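Long-range contacts in single-stranded DNA specific exonuclease RecJ (Thermus thermophilus, PDB 2ZXR), which degrades single-stranded DNA exonucleolytically in the 5' to 3' direction, using divalent metal ions, and takes part in DNA repair: residues F462-P468 and P501-G507; M344-A348 and F360-Q364; T89-V93 and A191-L195. All coordinates share one frame; numbering follows the deposited sequence.

Interaction 1: residues F462-P468 and P501-G507; sequences FLLFGAP and PEVEVAG
The Phe465 ring lies across the backbone of the neighbouring strand, one face over the carbonyl oxygen of Val503, which stands 3.6 Å from the ring plane and toward its rim. Its CG is anti to the backbone N (chi1 -172°), and this leans the ring across the pair of strands. There it meets two acidic side chains. Glu504 lies at the ring edge with its CD in the ring plane and its carboxylate turned 81° from the ring; the very short approach of its CG is doubtful. Glu502 OE2 comes in obliquely, 3.3 Å from Phe465 CZ. The polar end of Glu504 is held by a salt bridge from OE2 to Arg528, while Arg640 makes a cation-pi contact with Phe465.

Beneath these side chains the strands pair in antiparallel fashion. Phe462 with Gly507, Leu464 with Val505 and Gly466 with Val503 are hydrogen-bonded pairs, each joined by two N-H...O bonds. Val503 N to Gly466 O measures 2.8 Å. The return bond, Gly466 N to Val503 O, is longer at 3.1 Å. Leu463 faces Ala506, and Phe465 faces Glu504, in non-hydrogen-bonded pairs.

On the other face Leu464 CB meets Val505 CB at 4.1 Å, and both side chains also touch Leu484. Just past the last pair, Pro468 CD packs 4.0 Å from Val503 CG2. Strand 426-433 on one side and strand 517-528 on the other continue the sheet, which places both strands in its interior; antiparallel pairing of this kind is expected of an OB fold, the clan of this RecJ domain.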
ATOM      1  N   PHE A 462      -7.430  -8.466  -6.089  1.00 22.83           N
ATOM      2  CA  PHE A 462      -7.644  -9.704  -6.832  1.00 22.48           C
ATOM      3  C   PHE A 462      -7.988  -9.361  -8.277  1.00 22.43           C
ATOM      4  O   PHE A 462      -8.462  -8.263  -8.596  1.00 21.75           O
ATOM      5  CB  PHE A 462      -8.799 -10.547  -6.252  1.00 20.86           C
ATOM      6  CG  PHE A 462      -8.493 -11.178  -4.923  1.00 20.85           C
ATOM      7  CD1 PHE A 462      -8.750 -10.498  -3.737  1.00 20.90           C
ATOM      8  CD2 PHE A 462      -7.909 -12.432  -4.858  1.00 20.00           C
ATOM      9  CE1 PHE A 462      -8.424 -11.068  -2.496  1.00 21.35           C
ATOM     10  CE2 PHE A 462      -7.577 -13.006  -3.640  1.00 20.91           C
ATOM     11  CZ  PHE A 462      -7.839 -12.319  -2.447  1.00 20.83           C
ATOM     12  N   LEU A 463      -7.775 -10.327  -9.155  1.00 22.51           N
ATOM     13  CA  LEU A 463      -8.083 -10.116 -10.544  1.00 22.74           C
ATOM     14  C   LEU A 463      -9.372 -10.860 -10.831  1.00 23.37           C
ATOM     15  O   LEU A 463      -9.533 -11.993 -10.402  1.00 23.90           O
ATOM     16  CB  LEU A 463      -6.948 -10.666 -11.401  1.00 23.14           C
ATOM     17  CG  LEU A 463      -7.135 -10.685 -12.918  1.00 24.11           C
ATOM     18  CD1 LEU A 463      -7.088  -9.245 -13.474  1.00 22.28           C
ATOM     19  CD2 LEU A 463      -6.021 -11.539 -13.540  1.00 24.23           C
ATOM     20  N   LEU A 464     -10.299 -10.193 -11.504  1.00 24.11           N
ATOM     21  CA  LEU A 464     -11.550 -10.790 -11.930  1.00 25.79           C
ATOM     22  C   LEU A 464     -11.500 -10.604 -13.444  1.00 28.61           C
ATOM     23  O   LEU A 464     -10.828  -9.677 -13.947  1.00 27.65           O
ATOM     24  CB  LEU A 464     -12.774 -10.083 -11.366  1.00 24.20           C
ATOM     25  CG  LEU A 464     -13.046 -10.291  -9.877  1.00 25.44           C
ATOM     26  CD1 LEU A 464     -11.952  -9.585  -9.066  1.00 22.99           C
ATOM     27  CD2 LEU A 464     -14.426  -9.732  -9.522  1.00 22.82           C
ATOM     28  N   PHE A 465     -12.194 -11.476 -14.168  1.00 30.75           N
ATOM     29  CA  PHE A 465     -12.159 -11.429 -15.623  1.00 34.52           C
ATOM     30  C   PHE A 465     -13.447 -11.966 -16.210  1.00 36.23           C
ATOM     31  O   PHE A 465     -14.036 -12.907 -15.670  1.00 36.38           O
ATOM     32  CB  PHE A 465     -10.983 -12.273 -16.119  1.00 36.31           C
ATOM     33  CG  PHE A 465     -10.731 -12.162 -17.599  1.00 40.34           C
ATOM     34  CD1 PHE A 465     -11.440 -12.940 -18.509  1.00 42.46           C
ATOM     35  CD2 PHE A 465      -9.801 -11.252 -18.091  1.00 42.48           C
ATOM     36  CE1 PHE A 465     -11.230 -12.809 -19.905  1.00 43.53           C
ATOM     37  CE2 PHE A 465      -9.579 -11.111 -19.485  1.00 43.65           C
ATOM     38  CZ  PHE A 465     -10.302 -11.895 -20.386  1.00 43.31           C
ATOM     39  N   GLY A 466     -13.888 -11.369 -17.314  1.00 37.69           N
ATOM     40  CA  GLY A 466     -15.095 -11.854 -17.954  1.00 39.44           C
ATOM     41  C   GLY A 466     -15.945 -10.854 -18.702  1.00 40.99           C
ATOM     42  O   GLY A 466     -15.536  -9.713 -18.972  1.00 40.80           O
ATOM     43  N   ALA A 467     -17.139 -11.308 -19.061  1.00 41.89           N
ATOM     44  CA  ALA A 467     -18.088 -10.464 -19.760  1.00 43.75           C
ATOM     45  C   ALA A 467     -19.000  -9.983 -18.651  1.00 44.96           C
ATOM     46  O   ALA A 467     -19.644 -10.777 -17.973  1.00 44.55           O
ATOM     47  CB  ALA A 467     -18.871 -11.268 -20.799  1.00 43.41           C
ATOM     48  N   PRO A 468     -19.034  -8.668 -18.429  1.00 46.73           N
ATOM     49  CA  PRO A 468     -19.873  -8.085 -17.383  1.00 48.64           C
ATOM     50  C   PRO A 468     -21.337  -8.369 -17.648  1.00 50.88           C
ATOM     51  O   PRO A 468     -21.738  -8.503 -18.803  1.00 51.19           O
ATOM     52  CB  PRO A 468     -19.545  -6.600 -17.471  1.00 48.35           C
ATOM     53  CG  PRO A 468     -19.222  -6.420 -18.932  1.00 47.81           C
ATOM     54  CD  PRO A 468     -18.381  -7.625 -19.239  1.00 46.66           C
ATOM     55  N   PRO A 501     -17.082  -5.597 -24.261  1.00 45.83           N
ATOM     56  CA  PRO A 501     -17.686  -6.935 -24.161  1.00 44.83           C
ATOM     57  C   PRO A 501     -16.985  -7.842 -23.146  1.00 43.76           C
ATOM     58  O   PRO A 501     -17.597  -8.736 -22.554  1.00 43.44           O
ATOM     59  CB  PRO A 501     -17.616  -7.457 -25.601  1.00 44.54           C
ATOM     60  CG  PRO A 501     -16.473  -6.687 -26.205  1.00 44.96           C
ATOM     61  CD  PRO A 501     -16.631  -5.310 -25.634  1.00 45.10           C
ATOM     62  N   GLU A 502     -15.697  -7.603 -22.955  1.00 42.57           N
ATOM     63  CA  GLU A 502     -14.912  -8.359 -21.999  1.00 41.94           C
ATOM     64  C   GLU A 502     -14.058  -7.391 -21.203  1.00 40.65           C
ATOM     65  O   GLU A 502     -13.442  -6.475 -21.768  1.00 40.40           O
ATOM     66  CB  GLU A 502     -13.999  -9.353 -22.708  1.00 43.64           C
ATOM     67  CG  GLU A 502     -14.465 -10.796 -22.662  1.00 46.75           C
ATOM     68  CD  GLU A 502     -13.304 -11.746 -22.908  1.00 48.89           C
ATOM     69  OE1 GLU A 502     -13.512 -12.982 -22.937  1.00 49.26           O
ATOM     70  OE2 GLU A 502     -12.168 -11.238 -23.067  1.00 50.43           O
ATOM     71  N   VAL A 503     -14.003  -7.600 -19.891  1.00 38.87           N
ATOM     72  CA  VAL A 503     -13.213  -6.732 -19.027  1.00 37.08           C
ATOM     73  C   VAL A 503     -12.291  -7.484 -18.079  1.00 36.30           C
ATOM     74  O   VAL A 503     -12.417  -8.694 -17.859  1.00 36.58           O
ATOM     75  CB  VAL A 503     -14.117  -5.830 -18.148  1.00 37.13           C
ATOM     76  CG1 VAL A 503     -14.963  -4.915 -19.009  1.00 37.06           C
ATOM     77  CG2 VAL A 503     -15.001  -6.695 -17.278  1.00 37.23           C
ATOM     78  N   GLU A 504     -11.351  -6.739 -17.526  1.00 34.75           N
ATOM     79  CA  GLU A 504     -10.416  -7.250 -16.540  1.00 33.96           C
ATOM     80  C   GLU A 504     -10.591  -6.273 -15.386  1.00 31.94           C
ATOM     81  O   GLU A 504     -10.731  -5.080 -15.613  1.00 31.97           O
ATOM     82  CB  GLU A 504      -8.982  -7.181 -17.057  1.00 35.91           C
ATOM     83  CG  GLU A 504      -8.455  -8.511 -17.471  1.00 37.80           C
ATOM     84  CD  GLU A 504      -7.062  -8.438 -17.997  1.00 39.15           C
ATOM     85  OE1 GLU A 504      -6.440  -9.513 -18.027  1.00 41.21           O
ATOM     86  OE2 GLU A 504      -6.592  -7.331 -18.382  1.00 39.49           O
ATOM     87  N   VAL A 505     -10.592  -6.776 -14.162  1.00 30.39           N
ATOM     88  CA  VAL A 505     -10.773  -5.919 -12.991  1.00 27.96           C
ATOM     89  C   VAL A 505      -9.772  -6.231 -11.898  1.00 26.21           C
ATOM     90  O   VAL A 505      -9.562  -7.403 -11.579  1.00 24.91           O
ATOM     91  CB  VAL A 505     -12.155  -6.117 -12.345  1.00 29.27           C
ATOM     92  CG1 VAL A 505     -12.232  -5.287 -11.037  1.00 29.64           C
ATOM     93  CG2 VAL A 505     -13.262  -5.712 -13.314  1.00 29.39           C
ATOM     94  N   ALA A 506      -9.174  -5.181 -11.325  1.00 23.70           N
ATOM     95  CA  ALA A 506      -8.250  -5.317 -10.213  1.00 22.35           C
ATOM     96  C   ALA A 506      -9.116  -4.829  -9.064  1.00 24.30           C
ATOM     97  O   ALA A 506      -9.477  -3.647  -9.022  1.00 24.25           O
ATOM     98  CB  ALA A 506      -7.073  -4.415 -10.383  1.00 21.74           C
ATOM     99  N   GLY A 507      -9.475  -5.706  -8.129  1.00 23.06           N
ATOM    100  CA  GLY A 507     -10.345  -5.233  -7.075  1.00 24.10           C
ATOM    101  C   GLY A 507     -10.142  -5.698  -5.655  1.00 23.53           C
ATOM    102  O   GLY A 507      -9.520  -6.719  -5.409  1.00 23.82           O
TER

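Interaction 2: residues M344-A348 and F360-Q364; sequences MGIVA and FLVAQ
Helix 344-348 runs roughly antiparallel to strand 360-363, with 152° between their N-to-C directions and 8.8 Å between the axes of these short segments. They belong to one beta-alpha-beta unit, in which helix 341-355 connects strand 332-335 to strand 359-363 of the sheet in the DHHA1 domain. The closest CA pair, Ala348 with Leu361, is 6.8 Å apart, and side chains fill the gap between the backbones.

Met344 reaches across from the helix. Its CG is placed between the backbone N and the carbonyl carbon (chi1 57°), the chain extends to SD, and rotation about CG-SD then leaves CE nearly eclipsed with CB (chi3 -14°), which folds the methyl back. This lays CE against the strand, between the inward-pointing side chains of Leu361 and Ala363: CE is 3.6 Å from Leu361 CB and 3.3 Å from Ala363 N. Its approach to Ala363 CB is tighter than carbons usually allow, which together with the eclipsed torsion suggests either a pinched fit or some uncertainty in the methyl position.

Leu361 answers in the reverse direction. Its CD2 methyl lies against the helix backbone, 3.6 Å from Met344 O and 3.7 Å from Ala348 N, two atoms that are hydrogen-bonded to each other within the helix. Ala348 CB touches the same methyl, and Val347 CG1 meets it at 4.2 Å, with the two side chains crossing at about a right angle. Met317 of helix 293-321 touches both Met344 and Val347, and Thr368 of the adjacent strand touches Met344 and Leu361.

The contact therefore rests on dispersion and on the burial of methyl groups. The backbone bonds of the strand run to its sheet neighbours, leaving helix and strand joined here by shape rather than polar pairing.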
ATOM      1  N   MET A 344      -0.235  23.747  -1.314  1.00 27.06           N
ATOM      2  CA  MET A 344       0.336  23.278  -2.580  1.00 27.93           C
ATOM      3  C   MET A 344       0.903  21.859  -2.569  1.00 26.22           C
ATOM      4  O   MET A 344       0.872  21.179  -3.579  1.00 24.85           O
ATOM      5  CB  MET A 344       1.384  24.286  -3.142  1.00 29.56           C
ATOM      6  CG  MET A 344       2.560  24.637  -2.223  1.00 33.41           C
ATOM      7  SD  MET A 344       3.759  25.969  -2.828  1.00 37.20           S
ATOM      8  CE  MET A 344       3.339  26.136  -4.525  1.00 33.67           C
ATOM      9  N   GLY A 345       1.395  21.399  -1.423  1.00 26.04           N
ATOM     10  CA  GLY A 345       1.949  20.056  -1.371  1.00 24.95           C
ATOM     11  C   GLY A 345       0.919  19.007  -1.780  1.00 24.47           C
ATOM     12  O   GLY A 345       1.203  18.142  -2.628  1.00 24.04           O
ATOM     13  N   ILE A 346      -0.265  19.066  -1.174  1.00 23.18           N
ATOM     14  CA  ILE A 346      -1.317  18.107  -1.523  1.00 24.27           C
ATOM     15  C   ILE A 346      -1.842  18.334  -2.962  1.00 23.66           C
ATOM     16  O   ILE A 346      -2.143  17.381  -3.665  1.00 24.30           O
ATOM     17  CB  ILE A 346      -2.504  18.142  -0.512  1.00 23.98           C
ATOM     18  CG1 ILE A 346      -2.042  17.554   0.841  1.00 24.83           C
ATOM     19  CG2 ILE A 346      -3.699  17.289  -1.071  1.00 24.69           C
ATOM     20  CD1 ILE A 346      -3.084  17.615   1.942  1.00 26.12           C
ATOM     21  N   VAL A 347      -1.946  19.587  -3.398  1.00 23.30           N
ATOM     22  CA  VAL A 347      -2.399  19.862  -4.760  1.00 22.05           C
ATOM     23  C   VAL A 347      -1.393  19.242  -5.743  1.00 21.82           C
ATOM     24  O   VAL A 347      -1.770  18.679  -6.754  1.00 21.97           O
ATOM     25  CB  VAL A 347      -2.516  21.382  -5.010  1.00 21.35           C
ATOM     26  CG1 VAL A 347      -2.866  21.650  -6.467  1.00 21.09           C
ATOM     27  CG2 VAL A 347      -3.574  21.960  -4.105  1.00 19.68           C
ATOM     28  N   ALA A 348      -0.105  19.324  -5.429  1.00 21.90           N
ATOM     29  CA  ALA A 348       0.911  18.734  -6.297  1.00 22.00           C
ATOM     30  C   ALA A 348       0.747  17.206  -6.365  1.00 22.84           C
ATOM     31  O   ALA A 348       0.836  16.622  -7.443  1.00 22.87           O
ATOM     32  CB  ALA A 348       2.303  19.083  -5.788  1.00 21.66           C
ATOM     33  N   PHE A 360       5.936  20.269 -10.067  1.00 22.93           N
ATOM     34  CA  PHE A 360       6.642  21.363  -9.425  1.00 21.11           C
ATOM     35  C   PHE A 360       5.657  22.533  -9.391  1.00 21.47           C
ATOM     36  O   PHE A 360       5.148  22.951 -10.433  1.00 21.56           O
ATOM     37  CB  PHE A 360       7.860  21.803 -10.257  1.00 20.97           C
ATOM     38  CG  PHE A 360       8.864  20.718 -10.507  1.00 18.67           C
ATOM     39  CD1 PHE A 360       8.555  19.636 -11.337  1.00 18.77           C
ATOM     40  CD2 PHE A 360      10.101  20.761  -9.891  1.00 16.99           C
ATOM     41  CE1 PHE A 360       9.477  18.601 -11.543  1.00 16.79           C
ATOM     42  CE2 PHE A 360      11.021  19.740 -10.084  1.00 19.04           C
ATOM     43  CZ  PHE A 360      10.708  18.656 -10.910  1.00 18.42           C
ATOM     44  N   LEU A 361       5.406  23.066  -8.204  1.00 20.18           N
ATOM     45  CA  LEU A 361       4.499  24.194  -8.026  1.00 20.27           C
ATOM     46  C   LEU A 361       5.235  25.278  -7.262  1.00 20.65           C
ATOM     47  O   LEU A 361       6.020  24.987  -6.329  1.00 20.48           O
ATOM     48  CB  LEU A 361       3.277  23.769  -7.196  1.00 21.14           C
ATOM     49  CG  LEU A 361       1.995  23.300  -7.892  1.00 22.14           C
ATOM     50  CD1 LEU A 361       2.293  22.602  -9.203  1.00 21.21           C
ATOM     51  CD2 LEU A 361       1.193  22.434  -6.912  1.00 19.44           C
ATOM     52  N   VAL A 362       4.982  26.522  -7.653  1.00 21.10           N
ATOM     53  CA  VAL A 362       5.597  27.683  -7.016  1.00 21.14           C
ATOM     54  C   VAL A 362       4.467  28.613  -6.642  1.00 21.28           C
ATOM     55  O   VAL A 362       3.567  28.839  -7.445  1.00 22.49           O
ATOM     56  CB  VAL A 362       6.518  28.437  -7.990  1.00 21.58           C
ATOM     57  CG1 VAL A 362       7.061  29.707  -7.319  1.00 20.37           C
ATOM     58  CG2 VAL A 362       7.655  27.542  -8.431  1.00 22.44           C
ATOM     59  N   ALA A 363       4.483  29.130  -5.425  1.00 22.01           N
ATOM     60  CA  ALA A 363       3.439  30.066  -4.982  1.00 23.04           C
ATOM     61  C   ALA A 363       4.090  30.965  -3.980  1.00 23.30           C
ATOM     62  O   ALA A 363       4.712  30.484  -3.035  1.00 23.22           O
ATOM     63  CB  ALA A 363       2.273  29.343  -4.331  1.00 21.87           C
ATOM     64  N   GLN A 364       3.971  32.269  -4.193  1.00 24.55           N
ATOM     65  CA  GLN A 364       4.565  33.232  -3.276  1.00 26.15           C
ATOM     66  C   GLN A 364       6.062  32.954  -3.040  1.00 26.65           C
ATOM     67  O   GLN A 364       6.576  33.109  -1.931  1.00 27.46           O
ATOM     68  CB  GLN A 364       3.773  33.227  -1.947  1.00 27.41           C
ATOM     69  CG  GLN A 364       2.315  33.661  -2.180  1.00 28.97           C
ATOM     70  CD  GLN A 364       1.529  33.891  -0.902  1.00 31.43           C
ATOM     71  OE1 GLN A 364       0.876  32.980  -0.376  1.00 31.89           O
ATOM     72  NE2 GLN A 364       1.580  35.114  -0.397  1.00 31.26           N
TER

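Interaction 3: residues T89-V93 and A191-L195; sequences TAILV and AFLLL
Ile91 points at the second helix and divides its work between two branches. CG2, anti to the backbone N, meets Leu195 CD2 at 3.9 Å and also comes close to Ala191 O and Phe192 CA. The other branch carries CD1 to Phe192 CB, 4.2 Å away; beyond CB the Phe192 ring leads off from this contact to pack on Ala214, which Ile91 also touches, and on Trp228. The two helical segments run nearly parallel, 15° apart, with their axes 9.1 Å from each other, inside the DHH domain. Helix 83-98 is the connection between the parallel strands 74-78 and 102-105, and its first turn carries Asp84, a ligand of the bound magnesium; the side chain of Ala191 lies about 8 Å from that of Asp84. Leu92 follows on the next position round the helix, and the two methyls of its forked end both face Ala191. CD1 rests on Ala191 CB at 3.7 Å. CD2 reaches Ala191 O, also at 3.7 Å, and then Leu194 CD2 at 4.1 Å, the two leucine side chains crossing at about a right angle. Leu92 also packs on Val135, the neighbour in sequence of the metal ligand Asp136.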
ATOM      1  N   THR A  89       5.810  15.391  20.329  1.00 19.76           N
ATOM      2  CA  THR A  89       6.067  16.289  21.455  1.00 20.11           C
ATOM      3  C   THR A  89       5.003  16.095  22.558  1.00 20.80           C
ATOM      4  O   THR A  89       5.318  16.189  23.746  1.00 21.11           O
ATOM      5  CB  THR A  89       6.265  17.817  21.048  1.00 21.87           C
ATOM      6  OG1 THR A  89       5.083  18.566  21.289  1.00 25.32           O
ATOM      7  CG2 THR A  89       6.694  17.971  19.634  1.00 15.31           C
ATOM      8  N   ALA A  90       3.766  15.753  22.190  1.00 20.06           N
ATOM      9  CA  ALA A  90       2.764  15.522  23.217  1.00 20.23           C
ATOM     10  C   ALA A  90       3.225  14.356  24.089  1.00 20.07           C
ATOM     11  O   ALA A  90       3.042  14.378  25.296  1.00 21.09           O
ATOM     12  CB  ALA A  90       1.393  15.231  22.606  1.00 18.26           C
ATOM     13  N   ILE A  91       3.851  13.352  23.482  1.00 19.43           N
ATOM     14  CA  ILE A  91       4.321  12.213  24.240  1.00 19.16           C
ATOM     15  C   ILE A  91       5.396  12.650  25.228  1.00 20.19           C
ATOM     16  O   ILE A  91       5.319  12.341  26.407  1.00 21.12           O
ATOM     17  CB  ILE A  91       4.917  11.101  23.304  1.00 18.35           C
ATOM     18  CG1 ILE A  91       3.789  10.345  22.604  1.00 15.35           C
ATOM     19  CG2 ILE A  91       5.761  10.092  24.110  1.00 15.16           C
ATOM     20  CD1 ILE A  91       4.311   9.524  21.408  1.00 17.48           C
ATOM     21  N   LEU A  92       6.407  13.359  24.743  1.00 20.37           N
ATOM     22  CA  LEU A  92       7.469  13.783  25.629  1.00 21.16           C
ATOM     23  C   LEU A  92       7.006  14.775  26.673  1.00 21.45           C
ATOM     24  O   LEU A  92       7.414  14.661  27.828  1.00 21.69           O
ATOM     25  CB  LEU A  92       8.639  14.342  24.814  1.00 20.96           C
ATOM     26  CG  LEU A  92       9.290  13.188  24.033  1.00 20.15           C
ATOM     27  CD1 LEU A  92      10.156  13.726  22.940  1.00 19.61           C
ATOM     28  CD2 LEU A  92      10.102  12.320  24.973  1.00 19.43           C
ATOM     29  N   VAL A  93       6.157  15.732  26.297  1.00 19.53           N
ATOM     30  CA  VAL A  93       5.697  16.697  27.291  1.00 20.79           C
ATOM     31  C   VAL A  93       4.818  16.035  28.359  1.00 20.72           C
ATOM     32  O   VAL A  93       5.079  16.189  29.554  1.00 22.19           O
ATOM     33  CB  VAL A  93       4.944  17.885  26.629  1.00 20.99           C
ATOM     34  CG1 VAL A  93       4.230  18.736  27.707  1.00 19.47           C
ATOM     35  CG2 VAL A  93       5.961  18.755  25.829  1.00 19.44           C
ATOM     36  N   ALA A 191      10.201   9.295  19.883  1.00 16.54           N
ATOM     37  CA  ALA A 191       9.851  10.007  21.123  1.00 17.45           C
ATOM     38  C   ALA A 191       9.297   8.969  22.136  1.00 18.71           C
ATOM     39  O   ALA A 191       9.587   9.005  23.337  1.00 17.30           O
ATOM     40  CB  ALA A 191       8.784  11.043  20.853  1.00 16.60           C
ATOM     41  N   PHE A 192       8.477   8.057  21.625  1.00 17.93           N
ATOM     42  CA  PHE A 192       7.880   7.002  22.441  1.00 19.14           C
ATOM     43  C   PHE A 192       8.990   6.075  22.976  1.00 19.13           C
ATOM     44  O   PHE A 192       9.005   5.731  24.140  1.00 19.27           O
ATOM     45  CB  PHE A 192       6.892   6.220  21.560  1.00 19.74           C
ATOM     46  CG  PHE A 192       6.257   5.055  22.231  1.00 21.93           C
ATOM     47  CD1 PHE A 192       5.195   5.231  23.091  1.00 22.07           C
ATOM     48  CD2 PHE A 192       6.702   3.758  21.973  1.00 23.23           C
ATOM     49  CE1 PHE A 192       4.573   4.141  23.686  1.00 22.51           C
ATOM     50  CE2 PHE A 192       6.082   2.661  22.573  1.00 22.37           C
ATOM     51  CZ  PHE A 192       5.021   2.861  23.422  1.00 21.59           C
ATOM     52  N   LEU A 193       9.921   5.676  22.120  1.00 19.56           N
ATOM     53  CA  LEU A 193      11.009   4.797  22.547  1.00 20.72           C
ATOM     54  C   LEU A 193      11.841   5.467  23.634  1.00 21.84           C
ATOM     55  O   LEU A 193      12.227   4.819  24.610  1.00 21.62           O
ATOM     56  CB  LEU A 193      11.891   4.423  21.353  1.00 20.39           C
ATOM     57  CG  LEU A 193      11.185   3.454  20.396  1.00 21.14           C
ATOM     58  CD1 LEU A 193      11.918   3.379  19.058  1.00 20.84           C
ATOM     59  CD2 LEU A 193      11.082   2.084  21.070  1.00 20.93           C
ATOM     60  N   LEU A 194      12.095   6.767  23.460  1.00 21.98           N
ATOM     61  CA  LEU A 194      12.860   7.558  24.415  1.00 22.33           C
ATOM     62  C   LEU A 194      12.149   7.608  25.760  1.00 22.68           C
ATOM     63  O   LEU A 194      12.785   7.419  26.806  1.00 23.35           O
ATOM     64  CB  LEU A 194      13.064   8.985  23.893  1.00 21.84           C
ATOM     65  CG  LEU A 194      13.896   9.940  24.768  1.00 23.22           C
ATOM     66  CD1 LEU A 194      15.295   9.349  24.984  1.00 22.74           C
ATOM     67  CD2 LEU A 194      14.010  11.331  24.090  1.00 21.80           C
ATOM     68  N   LEU A 195      10.844   7.887  25.762  1.00 21.77           N
ATOM     69  CA  LEU A 195      10.120   7.917  27.030  1.00 21.73           C
ATOM     70  C   LEU A 195      10.227   6.520  27.683  1.00 23.32           C
ATOM     71  O   LEU A 195      10.380   6.389  28.899  1.00 23.11           O
ATOM     72  CB  LEU A 195       8.637   8.272  26.810  1.00 20.49           C
ATOM     73  CG  LEU A 195       7.747   8.246  28.068  1.00 18.58           C
ATOM     74  CD1 LEU A 195       8.267   9.248  29.081  1.00 16.32           C
ATOM     75  CD2 LEU A 195       6.302   8.543  27.692  1.00 17.73           C
TER

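How the interactions relate
The three contacts come in series along the chain, interaction 3 first, then interaction 2, then interaction 1, and each belongs to a different domain: DHH, DHHA1 and the RecJ OB domain. None touches another. Centre to centre, interactions 2 and 3 are about 32 Å apart, interactions 1 and 2 about 37 Å, and interactions 1 and 3 about 48 Å, on opposite sides of the chain's centre. Interaction 3 packs helix on helix, interaction 2 helix on strand, and interaction 1 pairs two strands by backbone hydrogen bonds. Interaction 3 alone lies near the metal site of this monomeric nuclease; the other two are buried within their own domains, away from the annotated sites.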